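Local coordinates for putative amino acid binding protein (Streptococcus mutans, PDB 4C0R), which probably captures glutathione and its oxidized disulfide outside the cell and delivers them to the cystine ABC importer TcyBC, at residues Asn14-Glu19 / Pro85-Pro90; Val94-Ser99 / Arg150-Gly155; Lys222-Tyr227 / Ser231-Lys236. All blocks are in the same frame, centred on the assembly; numbering follows the deposited sequence.

Contact 1 of 3, residues Asn14-Glu19 / Pro85-Pro90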
loop_
_atom_site.group_PDB
_atom_site.type_symbol
_atom_site.label_atom_id
_atom_site.label_comp_id
_atom_site.label_asym_id
_atom_site.label_seq_id
_atom_site.Cartn_x
_atom_site.Cartn_y
_atom_site.Cartn_z
ATOM N N ASN A 14 2.501 1.368 -8.146
ATOM C CA ASN A 14 2.627 0.142 -8.922
ATOM C C ASN A 14 3.239 -0.924 -8.029
ATOM O O ASN A 14 4.205 -0.639 -7.356
ATOM C CB ASN A 14 3.526 0.484 -10.113
ATOM C CG ASN A 14 3.863 -0.641 -11.023
ATOM O OD1 ASN A 14 3.336 -1.740 -11.006
ATOM N ND2 ASN A 14 4.857 -0.355 -11.871
ATOM N N PRO A 15 2.691 -2.155 -8.000
ATOM C CA PRO A 15 1.632 -2.737 -8.825
ATOM C C PRO A 15 0.281 -2.879 -8.149
ATOM O O PRO A 15 -0.571 -3.585 -8.632
ATOM C CB PRO A 15 2.169 -4.110 -9.110
ATOM C CG PRO A 15 2.833 -4.478 -7.813
ATOM C CD PRO A 15 3.455 -3.216 -7.295
ATOM N N PHE A 16 0.058 -2.161 -7.048
ATOM C CA PHE A 16 -1.216 -2.233 -6.349
ATOM C C PHE A 16 -2.285 -1.394 -7.003
ATOM O O PHE A 16 -3.431 -1.791 -7.115
ATOM C CB PHE A 16 -1.076 -1.880 -4.833
ATOM C CG PHE A 16 -0.568 -3.054 -4.026
ATOM C CD1 PHE A 16 0.811 -3.342 -3.979
ATOM C CD2 PHE A 16 -1.434 -3.909 -3.383
ATOM C CE1 PHE A 16 1.234 -4.425 -3.324
ATOM C CE2 PHE A 16 -0.983 -5.000 -2.734
ATOM C CZ PHE A 16 0.328 -5.266 -2.705
ATOM N N SER A 17 -1.869 -0.222 -7.440
ATOM C CA SER A 17 -2.803 0.754 -7.980
ATOM C C SER A 17 -2.035 1.708 -8.891
ATOM O O SER A 17 -1.157 2.438 -8.434
ATOM C CB SER A 17 -3.570 1.498 -6.908
ATOM O OG SER A 17 -4.447 2.465 -7.534
ATOM N N TYR A 18 -2.330 1.657 -10.177
ATOM C CA TYR A 18 -1.560 2.440 -11.186
ATOM C C TYR A 18 -2.358 2.506 -12.490
ATOM O O TYR A 18 -3.307 1.799 -12.684
ATOM C CB TYR A 18 -0.164 1.846 -11.457
ATOM C CG TYR A 18 -0.112 0.477 -12.097
ATOM C CD1 TYR A 18 -0.256 -0.691 -11.327
ATOM C CD2 TYR A 18 0.092 0.331 -13.447
ATOM C CE1 TYR A 18 -0.245 -1.916 -11.897
ATOM C CE2 TYR A 18 0.134 -0.944 -14.026
ATOM C CZ TYR A 18 -0.031 -2.048 -13.234
ATOM O OH TYR A 18 0.020 -3.325 -13.768
ATOM N N GLU A 19 -1.944 3.387 -13.400
ATOM C CA GLU A 19 -2.566 3.413 -14.703
ATOM C C GLU A 19 -1.716 2.767 -15.773
ATOM O O GLU A 19 -0.500 2.893 -15.792
ATOM C CB GLU A 19 -2.895 4.850 -15.114
ATOM C CG GLU A 19 -4.015 5.443 -14.331
ATOM C CD GLU A 19 -4.386 6.852 -14.813
ATOM O OE1 GLU A 19 -3.641 7.383 -15.654
ATOM O OE2 GLU A 19 -5.370 7.384 -14.296
ATOM N N PRO A 85 -7.706 -9.400 5.057
ATOM C CA PRO A 85 -6.515 -8.975 4.335
ATOM C C PRO A 85 -6.505 -9.552 2.925
ATOM O O PRO A 85 -7.057 -10.641 2.682
ATOM C CB PRO A 85 -5.355 -9.563 5.174
ATOM C CG PRO A 85 -5.969 -10.686 5.869
ATOM C CD PRO A 85 -7.406 -10.329 6.161
ATOM N N THR A 86 -5.878 -8.814 2.019
ATOM C CA THR A 86 -5.777 -9.265 0.629
ATOM C C THR A 86 -4.361 -9.629 0.170
ATOM O O THR A 86 -4.180 -10.330 -0.832
ATOM C CB THR A 86 -6.331 -8.203 -0.304
ATOM O OG1 THR A 86 -5.484 -7.067 -0.225
ATOM C CG2 THR A 86 -7.775 -7.865 0.033
ATOM N N ALA A 87 -3.335 -9.228 0.890
ATOM C CA ALA A 87 -1.967 -9.535 0.515
ATOM C C ALA A 87 -1.082 -9.294 1.712
ATOM O O ALA A 87 -1.470 -8.592 2.647
ATOM C CB ALA A 87 -1.502 -8.637 -0.642
ATOM N N SER A 88 0.096 -9.896 1.682
ATOM C CA SER A 88 1.147 -9.725 2.654
ATOM C C SER A 88 2.348 -9.096 1.979
ATOM O O SER A 88 2.856 -9.618 0.972
ATOM C CB SER A 88 1.477 -11.072 3.317
ATOM O OG SER A 88 2.373 -10.850 4.405
ATOM N N ASN A 89 2.850 -7.993 2.518
ATOM C CA ASN A 89 3.789 -7.153 1.817
ATOM C C ASN A 89 4.770 -6.514 2.781
ATOM O O ASN A 89 4.554 -5.406 3.305
ATOM C CB ASN A 89 3.000 -6.091 1.098
ATOM C CG ASN A 89 3.768 -5.355 0.046
ATOM O OD1 ASN A 89 4.930 -5.643 -0.208
ATOM N ND2 ASN A 89 3.099 -4.414 -0.613
ATOM N N PRO A 90 5.895 -7.214 3.072
ATOM C CA PRO A 90 6.757 -6.711 4.115
ATOM C C PRO A 90 7.610 -5.540 3.688
ATOM O O PRO A 90 7.759 -5.254 2.511
ATOM C CB PRO A 90 7.639 -7.928 4.446
ATOM C CG PRO A 90 7.762 -8.635 3.213
ATOM C CD PRO A 90 6.392 -8.473 2.501
#
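F16 reaches out of the 14-19 loop and sets the outer end of its ring against two side chains of the 85-90 segment, A87 and N89. The methyl of A87 comes up at the ring edge, near the ring plane, with CB 4.2 Å from F16 CE2. On the CE1-CZ side the amide of N89 approaches obliquely, its ND2 raised from the ring plane and lying 3.3 Å from F16 CE1 and 3.6 Å from F16 CZ. The amide and ring planes are only 17° apart, and the two side chains arrive from opposite directions. F16 makes this reach with CG anti to its carbonyl carbon (chi1 -81°), whereas N89 extends with CG anti to the backbone N.

Further out, the amide of N89 is fixed by polar partners: OD1 accepts from the backbone N of I165, at the start of helix 164-173, and ND2 makes a weak hydrogen bond to N69 OD1. F16 belongs to a classic beta bulge, with F16 and S17 both facing T13, and its backbone is also bonded to D28. P15, preceded by a cis peptide, packs on I165, S166 and T169 of helix 164-173. A small alanine suits the ring edge, while a phenylalanine is long enough to bridge the 10.0 Å between the CA atoms of F16 and A87.

The ring lies about 6 Å from the bound glutathione disulfide, in the cleft region of this solute-binding fold. Its contact with strand 81-96 is van der Waals in character, while N89 keeps its hydrogen bonding for other partners, so apolar contact and a hydrogen-bonded amide share one buried place.

Contact 2 of 3, residues Val94-Ser99 / Arg150-Gly155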
loop_
_atom_site.group_PDB
_atom_site.type_symbol
_atom_site.label_atom_id
_atom_site.label_comp_id
_atom_site.label_asym_id
_atom_site.label_seq_id
_atom_site.Cartn_x
_atom_site.Cartn_y
_atom_site.Cartn_z
ATOM N N VAL A 94 15.383 0.598 0.832
ATOM C CA VAL A 94 15.940 0.779 -0.479
ATOM C C VAL A 94 17.136 1.733 -0.353
ATOM O O VAL A 94 16.993 2.843 0.129
ATOM C CB VAL A 94 14.936 1.433 -1.435
ATOM C CG1 VAL A 94 15.536 1.601 -2.818
ATOM C CG2 VAL A 94 13.640 0.596 -1.478
ATOM N N VAL A 95 18.293 1.263 -0.783
ATOM C CA VAL A 95 19.544 2.002 -0.693
ATOM C C VAL A 95 20.380 1.687 -1.912
ATOM O O VAL A 95 20.165 0.682 -2.590
ATOM C CB VAL A 95 20.392 1.586 0.560
ATOM C CG1 VAL A 95 19.667 1.952 1.886
ATOM C CG2 VAL A 95 20.742 0.112 0.490
ATOM N N PRO A 96 21.348 2.565 -2.207
ATOM C CA PRO A 96 22.306 2.245 -3.260
ATOM C C PRO A 96 23.048 0.975 -2.919
ATOM O O PRO A 96 23.283 0.644 -1.777
ATOM C CB PRO A 96 23.252 3.458 -3.214
ATOM C CG PRO A 96 22.451 4.543 -2.632
ATOM C CD PRO A 96 21.609 3.863 -1.579
ATOM N N LYS A 97 23.419 0.210 -3.944
ATOM C CA LYS A 97 24.178 -0.980 -3.705
ATOM C C LYS A 97 25.464 -0.552 -2.970
ATOM O O LYS A 97 26.024 0.527 -3.201
ATOM C CB LYS A 97 24.505 -1.630 -5.047
ATOM C CG LYS A 97 23.304 -2.240 -5.740
ATOM C CD LYS A 97 23.727 -2.815 -7.088
ATOM C CE LYS A 97 22.574 -3.559 -7.719
ATOM N NZ LYS A 97 22.949 -3.912 -9.108
ATOM N N ASP A 98 25.883 -1.393 -2.081
ATOM C CA ASP A 98 27.084 -1.143 -1.295
ATOM C C ASP A 98 27.046 0.046 -0.385
ATOM O O ASP A 98 28.097 0.489 0.091
ATOM C CB ASP A 98 28.361 -1.069 -2.168
ATOM N N SER A 99 25.866 0.606 -0.150
ATOM C CA SER A 99 25.784 1.694 0.821
ATOM C C SER A 99 26.348 1.241 2.167
ATOM O O SER A 99 26.322 0.012 2.484
ATOM C CB SER A 99 24.307 2.048 0.999
ATOM O OG SER A 99 24.134 3.005 2.016
ATOM N N ARG A 150 13.702 6.879 -7.437
ATOM C CA ARG A 150 14.677 7.452 -8.362
ATOM C C ARG A 150 15.589 8.487 -7.680
ATOM O O ARG A 150 16.767 8.554 -7.978
ATOM C CB ARG A 150 13.959 8.075 -9.549
ATOM C CG ARG A 150 14.858 8.461 -10.684
ATOM C CD ARG A 150 14.031 8.979 -11.842
ATOM N NE ARG A 150 13.210 7.929 -12.413
ATOM C CZ ARG A 150 13.654 7.133 -13.372
ATOM N NH1 ARG A 150 14.884 7.278 -13.850
ATOM N NH2 ARG A 150 12.863 6.199 -13.853
ATOM N N ASN A 151 15.060 9.302 -6.773
ATOM C CA ASN A 151 15.878 10.291 -6.044
ATOM C C ASN A 151 16.970 9.615 -5.200
ATOM O O ASN A 151 18.056 10.168 -5.000
ATOM C CB ASN A 151 15.049 11.118 -5.090
ATOM C CG ASN A 151 14.337 12.268 -5.776
ATOM O OD1 ASN A 151 14.651 12.636 -6.919
ATOM N ND2 ASN A 151 13.377 12.846 -5.079
ATOM N N VAL A 152 16.687 8.427 -4.691
ATOM C CA VAL A 152 17.735 7.699 -3.951
ATOM C C VAL A 152 18.801 7.236 -4.969
ATOM O O VAL A 152 20.015 7.397 -4.721
ATOM C CB VAL A 152 17.135 6.485 -3.155
ATOM C CG1 VAL A 152 18.246 5.612 -2.506
ATOM C CG2 VAL A 152 16.199 6.968 -2.084
ATOM N N SER A 153 18.373 6.692 -6.095
ATOM C CA SER A 153 19.291 6.255 -7.151
ATOM C C SER A 153 20.200 7.424 -7.541
ATOM O O SER A 153 21.403 7.250 -7.756
ATOM C CB SER A 153 18.496 5.762 -8.357
ATOM O OG SER A 153 19.320 5.214 -9.352
ATOM N N ASP A 154 19.639 8.623 -7.617
ATOM C CA ASP A 154 20.394 9.809 -8.069
ATOM C C ASP A 154 21.217 10.459 -6.983
ATOM O O ASP A 154 21.895 11.462 -7.231
ATOM C CB ASP A 154 19.425 10.868 -8.619
ATOM C CG ASP A 154 18.789 10.460 -9.910
ATOM O OD1 ASP A 154 19.339 9.601 -10.626
ATOM O OD2 ASP A 154 17.702 10.995 -10.228
ATOM N N GLY A 155 21.109 9.955 -5.753
ATOM C CA GLY A 155 21.814 10.523 -4.632
ATOM C C GLY A 155 21.241 11.729 -3.946
ATOM O O GLY A 155 21.889 12.349 -3.123
#
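Beside the contact of V152 with P96, the shortest backbone hydrogen bond within the two segments is D154 N to R150 O at 2.9 Å, which belongs to the last turn of helix 145-153. That helix packs on strand 81-96 in one of the two lobes of a family 3 solute-binding protein, an alpha/beta fold of the periplasmic binding protein type. The backbones come close, with the CA atoms of P96 and S153 6.3 Å apart.

No hydrogen bond joins the two segments; V152 carries the contact with one methyl. CG1 stands anti to the backbone N (chi1 173°), and this points it at the strand, where it meets P96 CD at 3.9 Å, the two side chains crossing at about a right angle. The same methyl lies 4.0 Å from V94 O and 4.2 Å from V95 CA, which places it against the strand backbone as much as against side chains. Valine suits this place because its branch at CB supplies a compact apolar surface close to the helix backbone.

The valines of the strand alternate. V94 turns to the helical side, where its side chain also packs on A167 and I171 of helix 164-173, while V95 turns away and touches I101 and F159. Backbone bonds from V94 to K160 and from V95 to K180 hold the strand in its sheet, and V152 itself packs on L179. P96 ends the strand and opens a type II turn in which S99 N returns to P96 O at 3.1 Å. The helix finishes in a Schellman motif: G155 takes a positive phi of 82°, a backbone shape that suits glycine, and its N bonds V152 O at 3.0 Å.

Contact 3 of 3, residues Lys222-Tyr227 / Ser231-Lys236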
loop_
_atom_site.group_PDB
_atom_site.type_symbol
_atom_site.label_atom_id
_atom_site.label_comp_id
_atom_site.label_asym_id
_atom_site.label_seq_id
_atom_site.Cartn_x
_atom_site.Cartn_y
_atom_site.Cartn_z
ATOM N N LYS A 222 -4.380 -16.357 -8.319
ATOM C CA LYS A 222 -4.187 -16.012 -9.711
ATOM C C LYS A 222 -3.952 -14.519 -9.913
ATOM O O LYS A 222 -3.107 -14.101 -10.648
ATOM C CB LYS A 222 -5.438 -16.435 -10.506
ATOM C CG LYS A 222 -5.417 -16.137 -11.986
ATOM C CD LYS A 222 -6.699 -16.699 -12.676
ATOM N N LEU A 223 -4.726 -13.702 -9.188
ATOM C CA LEU A 223 -4.591 -12.270 -9.274
ATOM C C LEU A 223 -3.280 -11.763 -8.653
ATOM O O LEU A 223 -2.655 -10.875 -9.182
ATOM C CB LEU A 223 -5.782 -11.591 -8.574
ATOM C CG LEU A 223 -7.129 -11.752 -9.277
ATOM C CD1 LEU A 223 -8.292 -11.208 -8.414
ATOM C CD2 LEU A 223 -7.117 -11.071 -10.634
ATOM N N SER A 224 -2.878 -12.372 -7.531
ATOM C CA SER A 224 -1.611 -12.019 -6.891
ATOM C C SER A 224 -0.502 -12.303 -7.897
ATOM O O SER A 224 0.355 -11.448 -8.149
ATOM C CB SER A 224 -1.466 -12.840 -5.604
ATOM O OG SER A 224 -0.213 -12.579 -4.975
ATOM N N LYS A 225 -0.534 -13.503 -8.498
ATOM C CA LYS A 225 0.567 -13.815 -9.426
ATOM C C LYS A 225 0.587 -12.827 -10.617
ATOM O O LYS A 225 1.628 -12.331 -11.009
ATOM C CB LYS A 225 0.404 -15.256 -9.897
ATOM C CG LYS A 225 0.812 -16.227 -8.829
ATOM C CD LYS A 225 0.572 -17.720 -9.342
ATOM C CE LYS A 225 1.287 -18.671 -8.435
ATOM N NZ LYS A 225 1.694 -19.909 -9.155
ATOM N N LYS A 226 -0.574 -12.553 -11.170
ATOM C CA LYS A 226 -0.709 -11.758 -12.386
ATOM C C LYS A 226 -0.309 -10.316 -12.193
ATOM O O LYS A 226 0.429 -9.741 -12.995
ATOM C CB LYS A 226 -2.136 -11.790 -12.897
ATOM C CG LYS A 226 -2.370 -11.017 -14.206
ATOM C CD LYS A 226 -3.770 -11.296 -14.742
ATOM C CE LYS A 226 -3.993 -10.686 -16.141
ATOM N NZ LYS A 226 -2.861 -9.839 -16.586
ATOM N N TYR A 227 -0.818 -9.724 -11.106
ATOM C CA TYR A 227 -0.579 -8.318 -10.839
ATOM C C TYR A 227 0.584 -8.019 -9.892
ATOM O O TYR A 227 1.315 -7.032 -10.115
ATOM C CB TYR A 227 -1.905 -7.597 -10.438
ATOM C CG TYR A 227 -2.944 -7.677 -11.556
ATOM C CD1 TYR A 227 -2.859 -6.839 -12.706
ATOM C CD2 TYR A 227 -3.959 -8.557 -11.506
ATOM C CE1 TYR A 227 -3.779 -6.944 -13.734
ATOM C CE2 TYR A 227 -4.879 -8.675 -12.515
ATOM C CZ TYR A 227 -4.788 -7.882 -13.642
ATOM O OH TYR A 227 -5.761 -8.070 -14.629
ATOM N N SER A 231 3.099 -15.120 -5.387
ATOM C CA SER A 231 2.028 -15.532 -4.526
ATOM C C SER A 231 2.257 -14.920 -3.150
ATOM O O SER A 231 3.117 -15.364 -2.378
ATOM C CB SER A 231 1.997 -17.063 -4.461
ATOM O OG SER A 231 0.797 -17.506 -3.852
ATOM N N TYR A 232 1.493 -13.853 -2.858
ATOM C CA TYR A 232 1.688 -13.067 -1.658
ATOM C C TYR A 232 0.397 -12.956 -0.859
ATOM O O TYR A 232 0.104 -11.910 -0.299
ATOM C CB TYR A 232 2.204 -11.673 -2.016
ATOM C CG TYR A 232 3.441 -11.678 -2.911
ATOM C CD1 TYR A 232 4.572 -12.383 -2.557
ATOM C CD2 TYR A 232 3.436 -11.027 -4.113
ATOM C CE1 TYR A 232 5.715 -12.363 -3.405
ATOM C CE2 TYR A 232 4.547 -11.000 -4.936
ATOM C CZ TYR A 232 5.664 -11.672 -4.575
ATOM O OH TYR A 232 6.747 -11.624 -5.471
ATOM N N LEU A 233 -0.357 -14.017 -0.756
ATOM C CA LEU A 233 -1.608 -13.964 -0.010
ATOM C C LEU A 233 -1.383 -14.034 1.486
ATOM O O LEU A 233 -0.369 -14.570 1.990
ATOM C CB LEU A 233 -2.550 -15.083 -0.414
ATOM C CG LEU A 233 -2.943 -15.096 -1.910
ATOM C CD1 LEU A 233 -3.972 -16.191 -2.111
ATOM C CD2 LEU A 233 -3.484 -13.778 -2.371
ATOM N N PRO A 234 -2.347 -13.532 2.221
ATOM C CA PRO A 234 -2.314 -13.695 3.661
ATOM C C PRO A 234 -2.433 -15.189 4.043
ATOM O O PRO A 234 -2.845 -16.034 3.248
ATOM C CB PRO A 234 -3.563 -12.935 4.140
ATOM C CG PRO A 234 -3.970 -12.057 2.973
ATOM C CD PRO A 234 -3.592 -12.887 1.758
ATOM N N ASP A 235 -2.107 -15.488 5.289
ATOM C CA ASP A 235 -2.288 -16.845 5.783
ATOM C C ASP A 235 -3.769 -17.222 5.814
ATOM O O ASP A 235 -4.625 -16.422 6.149
ATOM C CB ASP A 235 -1.713 -16.952 7.210
ATOM C CG ASP A 235 -0.234 -16.705 7.290
ATOM O OD1 ASP A 235 0.477 -16.739 6.260
ATOM O OD2 ASP A 235 0.242 -16.523 8.443
ATOM N N LYS A 236 -4.055 -18.486 5.453
ATOM C CA LYS A 236 -5.386 -19.033 5.444
ATOM C C LYS A 236 -6.193 -18.727 6.714
ATOM O O LYS A 236 -7.341 -18.287 6.652
ATOM C CB LYS A 236 -5.267 -20.576 5.234
#
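After helix 219-228 the chain doubles back along the helix it has just left, bringing the CA atoms of K225 and S231 to 5.4 Å. S224 ties the two segments together: Y232 N donates to S224 OG at 3.0 Å with a fairly straight N-H...O angle of 159°. The hydroxyl is placed for this by standing anti to the backbone N (chi1 177°), and it donates to G230 O, so one small oxygen serves two successive parts of the returning loop. Serine suits the spot, being short enough to let the backbone come close.

Around this bond the packing is light. S224 CB meets L233 CD2 at 3.9 Å, and L233 also touches L220 and Y27. The aliphatic chain of K225 runs past S231, with CE 4.3 Å from S231 CB, while S231 OG is hydrogen-bonded to E221 OE2.

The contact centres on a hydroxyl acting as acceptor for one backbone group while donating to another, with apolar contact from L233 and a lysine chain alongside S231, as befits a partly exposed tail docked on its own helix.

Contacts 1 and 2 are buried and both use strand 81-96, at places whose centres lie 23 Å apart; contact 3 lies at the surface. In contact 1 an aromatic ring near the bound disulfide meets a methyl and an amide, whereas contact 2 seats a valine methyl on a strand, with no hydrogen bond across it, and contact 3 turns on a serine-to-backbone hydrogen bond. Contacts 1 and 3 adjoin: S88 N lies 2.8 Å from Y232 O, probably a hydrogen bond, and P234 packs on the 85-90 segment, joining the C-terminal tail to that strand. Contact 2 stands well apart from contact 3, with nearest atoms about 15 Å away.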